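Local coordinates for beta-fructofuranosidase (Bifidobacterium adolescentis, PDB 6NOB), which probably hydrolyses terminal beta-fructofuranoside bonds in sugars such as sucrose, releasing fructose, at residues E123-M129 against C466-M472; F380-V385 against E477-R481; A336-A340 against A364-Q369. Residues are numbered along the deposited sequence.

Contact 1. Residues E123-M129 against C466-M472; sequences EPFARWM and CLANGMM
Neighbouring parallel strands exchange backbone hydrogen bonds through alternate residues. Here Arg-127 pairs with Ala-468 and Trp-128 with Asn-469 in parallel register, CA atoms 4.7 and 4.8 Å apart. Asn-469 supplies both good bonds: its N donates to Arg-127 O (2.8 Å), and its O accepts from Met-129 N (3.1 Å). A weak bond from Arg-127 N to Leu-467 O (3.3 Å) precedes them, Arg-127 having the unusual phi/psi of 66/-158°. Leu-467 O also accepts from a water (2.6 Å) that in turn accepts from Arg-127 NH2 (2.9 Å). The guanidinium is otherwise held by Asp-99 and Arg-75 O. A second water lies within donating distance of both Met-129 O (2.9 Å) and Asn-469 OD1 (2.8 Å). Gly-470, at 137/139°, has to be glycine: a CB would strike Met-129 O and be jammed against the carbonyl O of Asn-469. Past it, Met-129 (t, t, p) sets CE 3.5 Å from Gly-470 O and SD 3.7 Å from Met-472 CE. Glu-123 CG lies 3.7 Å from Met-471 CB, and the Glu-123 carboxylate forms a salt bridge with Arg-117 and a hydrogen bond with Ser-118. Trp-128, Met-129 and Asn-130 open the WMNDPNG signature, which in family 32 enzymes carries the nucleophile. Strand 127-138 leads off the first blade and 468-481 belongs to the last, so their parallel pairing closes the ring of the five-bladed beta-propeller.

Contact 2. Residues F380-V385 against E477-R481; sequences FQVDGV and ELHVR
Strands of different sheets commonly meet by side chains rather than by backbone pairing, and here strands 380-382 and 477-481 cross at -67° with axes 7.5 Å apart. The nearest CA pairs are Val-382 with His-479 (6.2 Å) and Asp-383 with Val-480 (5.9 Å). The first segment turns back at once through a type I' turn from Val-382 to Val-385, with Asp-383 at 47/42° and Gly-384 at 77/15°. It is closed by Val-382 N to Val-385 O and Val-385 N to Val-382 O, both 3.0 Å, as in a tight two-residue beta hairpin.

Apolar contacts form a row. Phe-380 (chi1 p) brings CZ to 3.7 Å from Leu-478 CD1, Val-382 CG1 lies 3.7 Å from Val-480 CG2, and Val-385 CG2 lies 3.9 Å from Val-480 CG1. In the family 32 propeller such a layer packs neighbouring blades together; here the fourth, holding 380-385, meets the fifth, to which Arg-448 and Leu-485 also belong.

Polar contacts gather at the turn. Asp-383 (chi1 m) accepts through OD2 from Val-480 N (2.9 Å) and from His-479 ND1 (2.7 Å), and through OD1, weakly, from the same His-479 ND1 (3.0 Å). The carboxylate thus takes a backbone amide hydrogen from the strand of the next blade and also holds the imidazole (chi1 m), whose NE2 donates to Glu-477 OE2 (2.8 Å). One water donates to both Asp-383 O (2.9 Å) and Val-480 O (2.7 Å).

Contact 3. Residues A336-A340 against A364-Q369; sequences ATVPA and ADFGHQ
Where a hairpin frays, side chains supplement backbone pairing, here Val-338, Pro-339 and Gln-369. Strands 337-347 and 357-365 are antiparallel neighbours in the propeller's third blade, paired only slightly here: Ala-340 and Ala-364 form a non-hydrogen-bonded pair (CA atoms 4.2 Å apart), and Asp-365 N donates to Pro-339 O (3.1 Å). The second segment then leaves the strand at Phe-366 and loops back, so that Gln-369 returns alongside Val-338 (CA atoms 4.6 Å apart). Val-338 (chi1 p) fills the curl: its CG2 sits 3.3 Å from Asp-365 O, 3.9 Å from Gln-369 CB and, as a CH-pi contact, 4.0 Å from the Phe-366 ring centroid. Pro-339 lays CD 3.9 Å from Gln-369 CA. His-368 ND1 donates to Asp-365 OD2 (3.0 Å), which also bonds Tyr-408 OH; His-368 NE2 bonds Thr-316 OG1. A water lies 3.0 Å from Thr-337 OG1 and 2.8 Å from Gln-369 O. Pro-339 accepts through O but has no amide hydrogen to give, so packing supplements the one direct hydrogen bond.

Distance from the centre of the chain and burial do not run together. Contact 1, the most central, and contact 3, the most peripheral, are both buried, whereas contact 2 is partly exposed at its turn. Contacts 1 and 2 use the two ends of strand 468-481, with centres about 32 Å apart: the near end pairs by backbone with the first blade, the far end meets the fourth blade by apolar side chains and an aspartate carboxylate. Contact 3 stays within one hairpin, strands 337-347 and 357-365, and touches neither of the others. Backbone bonding thus joins blades in contact 1, packing plus an Asp-His hydrogen bond in contact 2, while contact 3 joins strands of one blade.

Contact 1. Residues E123-M129 against C466-M472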
# COMPACT_ATOMS: atom_id res chain seq x y z
N GLU A 123 -3.47 -3.10 9.23
CA GLU A 123 -2.23 -2.58 9.78
C GLU A 123 -1.44 -3.75 10.33
O GLU A 123 -2.03 -4.75 10.77
CB GLU A 123 -2.48 -1.55 10.90
CG GLU A 123 -3.37 -0.38 10.53
CD GLU A 123 -3.69 0.50 11.72
OE1 GLU A 123 -3.15 0.23 12.82
OE2 GLU A 123 -4.48 1.45 11.57
N PRO A 124 -0.11 -3.68 10.31
CA PRO A 124 0.69 -4.70 11.00
C PRO A 124 0.54 -4.56 12.51
O PRO A 124 -0.03 -3.59 13.02
CB PRO A 124 2.11 -4.41 10.53
CG PRO A 124 2.10 -2.95 10.22
CD PRO A 124 0.73 -2.66 9.66
N PHE A 125 1.06 -5.56 13.22
CA PHE A 125 1.05 -5.51 14.68
C PHE A 125 1.65 -4.21 15.19
O PHE A 125 1.08 -3.53 16.04
CB PHE A 125 1.81 -6.71 15.26
CG PHE A 125 1.19 -8.04 14.96
CD1 PHE A 125 -0.13 -8.29 15.30
CD2 PHE A 125 1.92 -9.04 14.36
CE1 PHE A 125 -0.71 -9.52 15.03
CE2 PHE A 125 1.35 -10.27 14.09
CZ PHE A 125 0.04 -10.51 14.43
N ALA A 126 2.82 -3.86 14.66
CA ALA A 126 3.53 -2.64 15.03
C ALA A 126 4.56 -2.37 13.94
O ALA A 126 4.59 -3.04 12.90
CB ALA A 126 4.18 -2.78 16.41
N ARG A 127 5.43 -1.38 14.18
CA ARG A 127 6.52 -1.01 13.27
C ARG A 127 5.99 -0.46 11.95
O ARG A 127 4.84 0.01 11.89
CB ARG A 127 7.45 -2.21 13.04
CG ARG A 127 7.83 -2.98 14.30
CD ARG A 127 8.73 -2.17 15.24
NE ARG A 127 7.97 -1.38 16.21
CZ ARG A 127 7.51 -1.84 17.37
NH1 ARG A 127 7.73 -3.10 17.71
NH2 ARG A 127 6.84 -1.04 18.18
N TRP A 128 6.80 -0.50 10.90
CA TRP A 128 6.55 0.24 9.67
C TRP A 128 6.07 -0.67 8.55
O TRP A 128 6.56 -1.80 8.39
CB TRP A 128 7.82 0.97 9.21
CG TRP A 128 7.77 1.48 7.79
CD1 TRP A 128 8.00 0.76 6.65
CD2 TRP A 128 7.49 2.83 7.37
NE1 TRP A 128 7.87 1.57 5.54
CE2 TRP A 128 7.56 2.84 5.96
CE3 TRP A 128 7.19 4.01 8.04
CZ2 TRP A 128 7.34 4.00 5.21
CZ3 TRP A 128 6.97 5.16 7.30
CH2 TRP A 128 7.05 5.15 5.90
N MET A 129 5.13 -0.16 7.74
CA MET A 129 4.65 -0.84 6.55
C MET A 129 4.36 0.20 5.47
O MET A 129 3.82 1.27 5.77
CB MET A 129 3.38 -1.65 6.85
CG MET A 129 2.64 -2.13 5.61
SD MET A 129 1.07 -2.94 5.97
CE MET A 129 0.02 -1.54 6.31
N CYS A 466 3.96 0.59 20.89
CA CYS A 466 2.73 -0.18 20.71
C CYS A 466 1.87 0.40 19.59
O CYS A 466 0.64 0.52 19.72
CB CYS A 466 1.95 -0.27 22.02
SG CYS A 466 2.88 -0.95 23.41
N LEU A 467 2.51 0.78 18.49
CA LEU A 467 1.82 1.42 17.38
C LEU A 467 2.49 1.03 16.07
O LEU A 467 3.69 0.73 16.04
CB LEU A 467 1.81 2.95 17.52
CG LEU A 467 0.71 3.69 16.77
CD1 LEU A 467 -0.61 3.53 17.50
CD2 LEU A 467 1.05 5.16 16.60
N ALA A 468 1.72 1.05 15.00
CA ALA A 468 2.24 0.84 13.66
C ALA A 468 2.21 2.15 12.88
O ALA A 468 1.40 3.03 13.15
CB ALA A 468 1.43 -0.23 12.91
N ASN A 469 3.10 2.26 11.90
CA ASN A 469 3.11 3.37 10.96
C ASN A 469 2.78 2.79 9.59
O ASN A 469 3.66 2.27 8.90
CB ASN A 469 4.45 4.09 10.95
CG ASN A 469 4.45 5.32 10.04
OD1 ASN A 469 3.66 5.42 9.11
ND2 ASN A 469 5.35 6.26 10.32
N GLY A 470 1.52 2.89 9.19
CA GLY A 470 1.10 2.42 7.89
C GLY A 470 -0.21 1.66 7.93
O GLY A 470 -0.46 0.88 8.85
N MET A 471 -1.06 1.91 6.94
CA MET A 471 -2.28 1.14 6.78
C MET A 471 -2.60 1.04 5.30
O MET A 471 -2.13 1.83 4.49
CB MET A 471 -3.46 1.75 7.56
CG MET A 471 -4.20 2.85 6.82
SD MET A 471 -5.65 3.43 7.71
CE MET A 471 -4.88 4.27 9.10
N MET A 472 -3.41 0.04 4.96
CA MET A 472 -3.90 -0.11 3.60
C MET A 472 -5.29 0.50 3.48
O MET A 472 -6.04 0.58 4.45
CB MET A 472 -3.94 -1.58 3.18
CG MET A 472 -2.60 -2.29 3.32
SD MET A 472 -1.36 -1.63 2.19
CE MET A 472 -0.03 -2.79 2.48
O HOH W 1 5.65 1.52 17.54
O HOH W 2 3.83 4.08 6.65

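Contact 2. Residues F380-V385 against E477-R481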
# COMPACT_ATOMS: atom_id res chain seq x y z
N PHE A 380 -3.49 -3.01 -17.09
CA PHE A 380 -4.53 -4.03 -17.15
C PHE A 380 -5.63 -3.54 -18.07
O PHE A 380 -5.63 -2.40 -18.54
CB PHE A 380 -5.07 -4.36 -15.76
CG PHE A 380 -5.57 -3.15 -15.01
CD1 PHE A 380 -6.88 -2.73 -15.14
CD2 PHE A 380 -4.71 -2.43 -14.19
CE1 PHE A 380 -7.34 -1.61 -14.45
CE2 PHE A 380 -5.16 -1.32 -13.50
CZ PHE A 380 -6.48 -0.91 -13.63
N GLN A 381 -6.60 -4.43 -18.32
CA GLN A 381 -7.77 -4.10 -19.12
C GLN A 381 -9.03 -4.41 -18.33
O GLN A 381 -9.12 -5.43 -17.65
CB GLN A 381 -7.77 -4.88 -20.44
CG GLN A 381 -6.75 -4.35 -21.43
CD GLN A 381 -6.55 -5.27 -22.61
OE1 GLN A 381 -7.04 -6.39 -22.64
NE2 GLN A 381 -5.82 -4.79 -23.61
N VAL A 382 -10.00 -3.50 -18.42
CA VAL A 382 -11.28 -3.68 -17.74
C VAL A 382 -12.36 -3.00 -18.57
O VAL A 382 -12.15 -1.92 -19.12
CB VAL A 382 -11.22 -3.14 -16.29
CG1 VAL A 382 -11.19 -1.62 -16.26
CG2 VAL A 382 -12.39 -3.66 -15.48
N ASP A 383 -13.52 -3.67 -18.67
CA ASP A 383 -14.65 -3.20 -19.46
C ASP A 383 -14.22 -2.74 -20.85
O ASP A 383 -14.69 -1.72 -21.35
CB ASP A 383 -15.40 -2.07 -18.73
CG ASP A 383 -15.81 -2.44 -17.30
OD1 ASP A 383 -16.51 -3.45 -17.09
OD2 ASP A 383 -15.43 -1.70 -16.37
N GLY A 384 -13.31 -3.50 -21.48
CA GLY A 384 -12.91 -3.24 -22.85
C GLY A 384 -11.95 -2.09 -23.07
O GLY A 384 -11.77 -1.66 -24.22
N VAL A 385 -11.30 -1.59 -22.02
CA VAL A 385 -10.40 -0.45 -22.12
C VAL A 385 -9.10 -0.79 -21.38
O VAL A 385 -9.13 -1.36 -20.29
CB VAL A 385 -11.03 0.83 -21.54
CG1 VAL A 385 -9.99 1.94 -21.40
CG2 VAL A 385 -12.19 1.29 -22.41
N GLU A 477 -13.06 -1.81 -6.05
CA GLU A 477 -13.30 -2.43 -7.35
C GLU A 477 -13.21 -1.36 -8.43
O GLU A 477 -13.68 -0.23 -8.24
CB GLU A 477 -14.67 -3.11 -7.38
CG GLU A 477 -14.97 -3.85 -8.68
CD GLU A 477 -16.37 -4.45 -8.70
OE1 GLU A 477 -16.98 -4.57 -7.62
OE2 GLU A 477 -16.85 -4.80 -9.80
N LEU A 478 -12.62 -1.72 -9.57
CA LEU A 478 -12.38 -0.79 -10.66
C LEU A 478 -13.26 -1.12 -11.86
O LEU A 478 -13.43 -2.29 -12.22
CB LEU A 478 -10.91 -0.81 -11.08
CG LEU A 478 -9.90 -0.39 -10.01
CD1 LEU A 478 -8.50 -0.34 -10.59
CD2 LEU A 478 -10.30 0.95 -9.41
N HIS A 479 -13.80 -0.07 -12.47
CA HIS A 479 -14.50 -0.17 -13.75
C HIS A 479 -14.17 1.06 -14.58
O HIS A 479 -13.73 2.09 -14.05
CB HIS A 479 -16.02 -0.30 -13.56
CG HIS A 479 -16.47 -1.69 -13.22
ND1 HIS A 479 -16.58 -2.69 -14.17
CD2 HIS A 479 -16.83 -2.25 -12.04
CE1 HIS A 479 -16.99 -3.80 -13.58
NE2 HIS A 479 -17.14 -3.56 -12.29
N VAL A 480 -14.37 0.95 -15.89
CA VAL A 480 -14.22 2.08 -16.80
C VAL A 480 -15.58 2.37 -17.41
O VAL A 480 -16.15 1.52 -18.11
CB VAL A 480 -13.18 1.81 -17.90
CG1 VAL A 480 -13.33 2.82 -19.03
CG2 VAL A 480 -11.77 1.86 -17.32
N ARG A 481 -16.12 3.55 -17.12
CA ARG A 481 -17.42 3.98 -17.61
C ARG A 481 -17.23 5.27 -18.41
O ARG A 481 -16.76 6.28 -17.86
CB ARG A 481 -18.40 4.19 -16.46
CG ARG A 481 -18.47 3.02 -15.50
CD ARG A 481 -19.63 3.16 -14.52
NE ARG A 481 -19.32 2.55 -13.23
CZ ARG A 481 -19.53 1.27 -12.95
NH1 ARG A 481 -19.21 0.80 -11.74
NH2 ARG A 481 -20.04 0.46 -13.86
O HOH W 3 -15.89 0.88 -20.67

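Contact 3. Residues A336-A340 against A364-Q369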
# COMPACT_ATOMS: atom_id res chain seq x y z
N ALA A 336 16.15 16.42 -18.50
CA ALA A 336 16.55 15.50 -19.56
C ALA A 336 15.73 14.22 -19.58
O ALA A 336 15.83 13.45 -20.54
CB ALA A 336 18.03 15.14 -19.42
N THR A 337 14.93 13.96 -18.54
CA THR A 337 14.21 12.70 -18.41
C THR A 337 12.72 12.95 -18.27
O THR A 337 12.26 14.06 -17.97
CB THR A 337 14.71 11.90 -17.20
OG1 THR A 337 14.44 12.63 -16.00
CG2 THR A 337 16.21 11.65 -17.31
N VAL A 338 11.96 11.88 -18.50
CA VAL A 338 10.50 11.88 -18.38
C VAL A 338 10.10 10.55 -17.76
O VAL A 338 10.67 9.51 -18.11
CB VAL A 338 9.82 12.11 -19.74
CG1 VAL A 338 10.38 11.15 -20.78
CG2 VAL A 338 8.31 11.99 -19.63
N PRO A 339 9.14 10.52 -16.83
CA PRO A 339 8.70 9.24 -16.26
C PRO A 339 8.15 8.33 -17.35
O PRO A 339 7.39 8.77 -18.22
CB PRO A 339 7.62 9.65 -15.26
CG PRO A 339 7.96 11.07 -14.90
CD PRO A 339 8.52 11.68 -16.15
N ALA A 340 8.54 7.06 -17.30
CA ALA A 340 8.14 6.10 -18.31
C ALA A 340 7.84 4.75 -17.68
O ALA A 340 8.49 4.34 -16.71
CB ALA A 340 9.23 5.94 -19.39
N ALA A 364 4.68 7.15 -21.46
CA ALA A 364 5.51 8.20 -20.90
C ALA A 364 4.63 9.40 -20.61
O ALA A 364 3.81 9.79 -21.45
CB ALA A 364 6.65 8.59 -21.86
N ASP A 365 4.78 9.99 -19.43
CA ASP A 365 3.93 11.09 -18.99
C ASP A 365 4.67 12.40 -19.25
O ASP A 365 5.37 12.92 -18.38
CB ASP A 365 3.56 10.94 -17.51
CG ASP A 365 2.40 11.84 -17.11
OD1 ASP A 365 2.12 12.83 -17.82
OD2 ASP A 365 1.77 11.56 -16.06
N PHE A 366 4.50 12.94 -20.45
CA PHE A 366 5.12 14.22 -20.77
C PHE A 366 4.34 15.40 -20.19
O PHE A 366 4.92 16.47 -19.99
CB PHE A 366 5.26 14.39 -22.29
CG PHE A 366 6.58 13.93 -22.82
CD1 PHE A 366 6.78 12.59 -23.13
CD2 PHE A 366 7.63 14.82 -22.98
CE1 PHE A 366 8.00 12.16 -23.61
CE2 PHE A 366 8.85 14.39 -23.45
CZ PHE A 366 9.04 13.06 -23.77
N GLY A 367 3.05 15.22 -19.90
CA GLY A 367 2.32 16.24 -19.18
C GLY A 367 2.91 16.50 -17.80
O GLY A 367 2.81 17.61 -17.28
N HIS A 368 3.52 15.48 -17.20
CA HIS A 368 4.16 15.59 -15.90
C HIS A 368 5.63 15.21 -15.98
O HIS A 368 6.17 14.51 -15.12
CB HIS A 368 3.43 14.72 -14.87
CG HIS A 368 1.99 15.08 -14.70
ND1 HIS A 368 0.96 14.31 -15.21
CD2 HIS A 368 1.40 16.14 -14.09
CE1 HIS A 368 -0.19 14.88 -14.91
NE2 HIS A 368 0.04 15.99 -14.23
N GLN A 369 6.31 15.69 -17.03
CA GLN A 369 7.70 15.32 -17.25
C GLN A 369 8.65 15.89 -16.21
O GLN A 369 9.78 15.41 -16.11
CB GLN A 369 8.13 15.76 -18.65
CG GLN A 369 8.41 17.23 -18.79
CD GLN A 369 9.22 17.54 -20.03
OE1 GLN A 369 8.70 18.07 -21.01
NE2 GLN A 369 10.50 17.19 -20.00
O HOH W 4 12.26 14.49 -15.05